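Local coordinates for type II secretion system protein F (Vibrio cholerae, PDB 3C1Q) that probably serves in the inner membrane complex of the type II secretion system, which exports toxins and proteases from the periplasm, at residues R19-L24 with E33-V38. Sequence-based numbering, arbitrary orientation.
Sequences RQLATL and ECLRAV
Leu24, Val38 and Leu21 bury the most surface where helix 11-26 meets helix 31-40. The two helices form an antiparallel hairpin in the first cytoplasmic domain of EpsF. The axes of segments 19-24 and 33-38 come within 9.3 Å and run at 142° to each other. Leu24 points toward helix 31-40. Its CG is anti to the carbonyl carbon, and the methyl CD1 lies over the turn formed by Cys34 O, Ala37 CB and Val38 CG2. Leu24 CD1 is 3.7 Å from Ala37 CB and equally near Val38 CG2. Nearer the backbone, Leu24 CB meets Cys34 SG at 3.5 Å. Here the helices are close, with Leu24 CA and Cys34 CA 5.6 Å apart.

Val38 turns both methyls to the first helix. CG2 sits against Leu24 CD1 and also touches Gln20 CB. Val38 CG1 lies beside the amide oxygen, 3.5 Å from Gln20 OE1. A water bridges the same two residues. It donates to Gln20 OE1 at 2.7 Å and to Val38 O at 2.9 Å, so this buried side-chain oxygen is satisfied within an otherwise apolar interface. Leu21 differs from Leu24 in its first torsion: CG is anti to the backbone N (chi1 -175°). This brings Leu21 CD1 to Cys34 CB, at 3.8 Å, and to Leu35 CD2, whose side chain it crosses obliquely.

On the same helix, Arg19 forms a salt bridge with Glu104 of helix 92-121 and hydrogen-bonds to Glu97 and Asp101, both calcium ligands. Gln20 NE2 bonds to Thr23 OG1 of the second subunit, Thr23 OG1 to Gln20 NE2 of that subunit, and Leu24 packs on Leu24 of the second subunit. Helix 92-121 borders Leu21 through Leu96, while helix 45-59 covers Leu35 and Val38.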
loop_
_atom_site.group_PDB
_atom_site.type_symbol
_atom_site.label_atom_id
_atom_site.label_comp_id
_atom_site.label_asym_id
_atom_site.label_seq_id
_atom_site.Cartn_x
_atom_site.Cartn_y
_atom_site.Cartn_z
ATOM N N ARG B 19 4.356 2.151 -3.718
ATOM C CA ARG B 19 3.734 0.894 -3.274
ATOM C C ARG B 19 2.359 0.711 -3.895
ATOM O O ARG B 19 2.051 -0.348 -4.421
ATOM C CB ARG B 19 3.654 0.819 -1.757
ATOM C CG ARG B 19 2.934 -0.442 -1.231
ATOM C CD ARG B 19 3.607 -1.703 -1.666
ATOM N NE ARG B 19 4.934 -1.844 -1.048
ATOM C CZ ARG B 19 5.842 -2.729 -1.460
ATOM N NH1 ARG B 19 5.569 -3.524 -2.488
ATOM N NH2 ARG B 19 7.019 -2.821 -0.856
ATOM N N GLN B 20 1.547 1.760 -3.893
ATOM C CA GLN B 20 0.212 1.674 -4.485
ATOM C C GLN B 20 0.296 1.368 -5.978
ATOM O O GLN B 20 -0.404 0.481 -6.470
ATOM C CB GLN B 20 -0.574 2.961 -4.255
ATOM C CG GLN B 20 -0.871 3.247 -2.786
ATOM C CD GLN B 20 -1.627 4.537 -2.588
ATOM O OE1 GLN B 20 -1.154 5.612 -2.978
ATOM N NE2 GLN B 20 -2.822 4.444 -1.990
ATOM N N LEU B 21 1.161 2.076 -6.700
ATOM C CA LEU B 21 1.272 1.830 -8.143
ATOM C C LEU B 21 1.778 0.396 -8.392
ATOM O O LEU B 21 1.268 -0.311 -9.255
ATOM C CB LEU B 21 2.169 2.870 -8.807
ATOM C CG LEU B 21 2.278 2.823 -10.311
ATOM C CD1 LEU B 21 0.898 3.095 -10.979
ATOM C CD2 LEU B 21 3.351 3.830 -10.782
ATOM N N ALA B 22 2.762 -0.055 -7.618
ATOM C CA ALA B 22 3.272 -1.413 -7.771
ATOM C C ALA B 22 2.193 -2.468 -7.522
ATOM O O ALA B 22 2.087 -3.453 -8.250
ATOM C CB ALA B 22 4.441 -1.653 -6.834
ATOM N N THR B 23 1.390 -2.250 -6.489
ATOM C CA THR B 23 0.348 -3.178 -6.092
ATOM C C THR B 23 -0.714 -3.329 -7.171
ATOM O O THR B 23 -1.153 -4.440 -7.508
ATOM C CB THR B 23 -0.278 -2.730 -4.743
ATOM O OG1 THR B 23 0.763 -2.707 -3.745
ATOM C CG2 THR B 23 -1.364 -3.667 -4.298
ATOM N N LEU B 24 -1.115 -2.204 -7.725
ATOM C CA LEU B 24 -2.125 -2.194 -8.771
ATOM C C LEU B 24 -1.595 -2.801 -10.076
ATOM O O LEU B 24 -2.237 -3.659 -10.661
ATOM C CB LEU B 24 -2.629 -0.770 -8.976
ATOM C CG LEU B 24 -3.380 -0.167 -7.782
ATOM C CD1 LEU B 24 -3.559 1.357 -7.950
ATOM C CD2 LEU B 24 -4.728 -0.827 -7.556
ATOM N N GLU B 33 -5.255 2.950 -15.628
ATOM C CA GLU B 33 -6.278 2.727 -14.597
ATOM C C GLU B 33 -5.609 2.739 -13.226
ATOM O O GLU B 33 -6.159 3.279 -12.239
ATOM C CB GLU B 33 -7.019 1.390 -14.815
ATOM C CG GLU B 33 -7.959 1.306 -16.034
ATOM C CD GLU B 33 -8.640 -0.085 -16.234
ATOM O OE1 GLU B 33 -8.839 -0.877 -15.261
ATOM O OE2 GLU B 33 -9.007 -0.390 -17.395
ATOM N N CYS B 34 -4.430 2.127 -13.144
ATOM C CA CYS B 34 -3.638 2.174 -11.910
ATOM C C CYS B 34 -3.340 3.604 -11.473
ATOM O O CYS B 34 -3.507 3.964 -10.300
ATOM C CB CYS B 34 -2.320 1.422 -12.062
ATOM S SG CYS B 34 -2.499 -0.337 -12.422
ATOM N N LEU B 35 -2.866 4.416 -12.412
ATOM C CA LEU B 35 -2.543 5.825 -12.122
ATOM C C LEU B 35 -3.767 6.621 -11.676
ATOM O O LEU B 35 -3.672 7.440 -10.767
ATOM C CB LEU B 35 -1.883 6.481 -13.322
ATOM C CG LEU B 35 -0.442 6.046 -13.617
ATOM C CD1 LEU B 35 -0.034 6.396 -15.046
ATOM C CD2 LEU B 35 0.547 6.668 -12.613
ATOM N N ARG B 36 -4.913 6.369 -12.301
ATOM C CA ARG B 36 -6.167 6.995 -11.874
ATOM C C ARG B 36 -6.473 6.693 -10.404
ATOM O O ARG B 36 -6.783 7.592 -9.638
ATOM C CB ARG B 36 -7.334 6.544 -12.743
ATOM C CG ARG B 36 -8.655 7.257 -12.405
ATOM C CD ARG B 36 -9.854 6.553 -12.969
ATOM N NE ARG B 36 -10.121 6.903 -14.363
ATOM C CZ ARG B 36 -11.049 7.774 -14.781
ATOM N NH1 ARG B 36 -11.817 8.447 -13.922
ATOM N NH2 ARG B 36 -11.211 7.992 -16.080
ATOM N N ALA B 37 -6.408 5.419 -10.026
ATOM C CA ALA B 37 -6.657 5.002 -8.659
ATOM C C ALA B 37 -5.715 5.678 -7.669
ATOM O O ALA B 37 -6.169 6.197 -6.642
ATOM C CB ALA B 37 -6.553 3.456 -8.544
ATOM N N VAL B 38 -4.413 5.705 -7.957
ATOM C CA VAL B 38 -3.466 6.309 -7.007
ATOM C C VAL B 38 -3.788 7.823 -6.836
ATOM O O VAL B 38 -3.801 8.351 -5.706
ATOM C CB VAL B 38 -1.962 6.058 -7.403
ATOM C CG1 VAL B 38 -1.028 6.611 -6.332
ATOM C CG2 VAL B 38 -1.700 4.551 -7.617
HETATM O O HOH W 1 -2.462 7.915 -3.153
#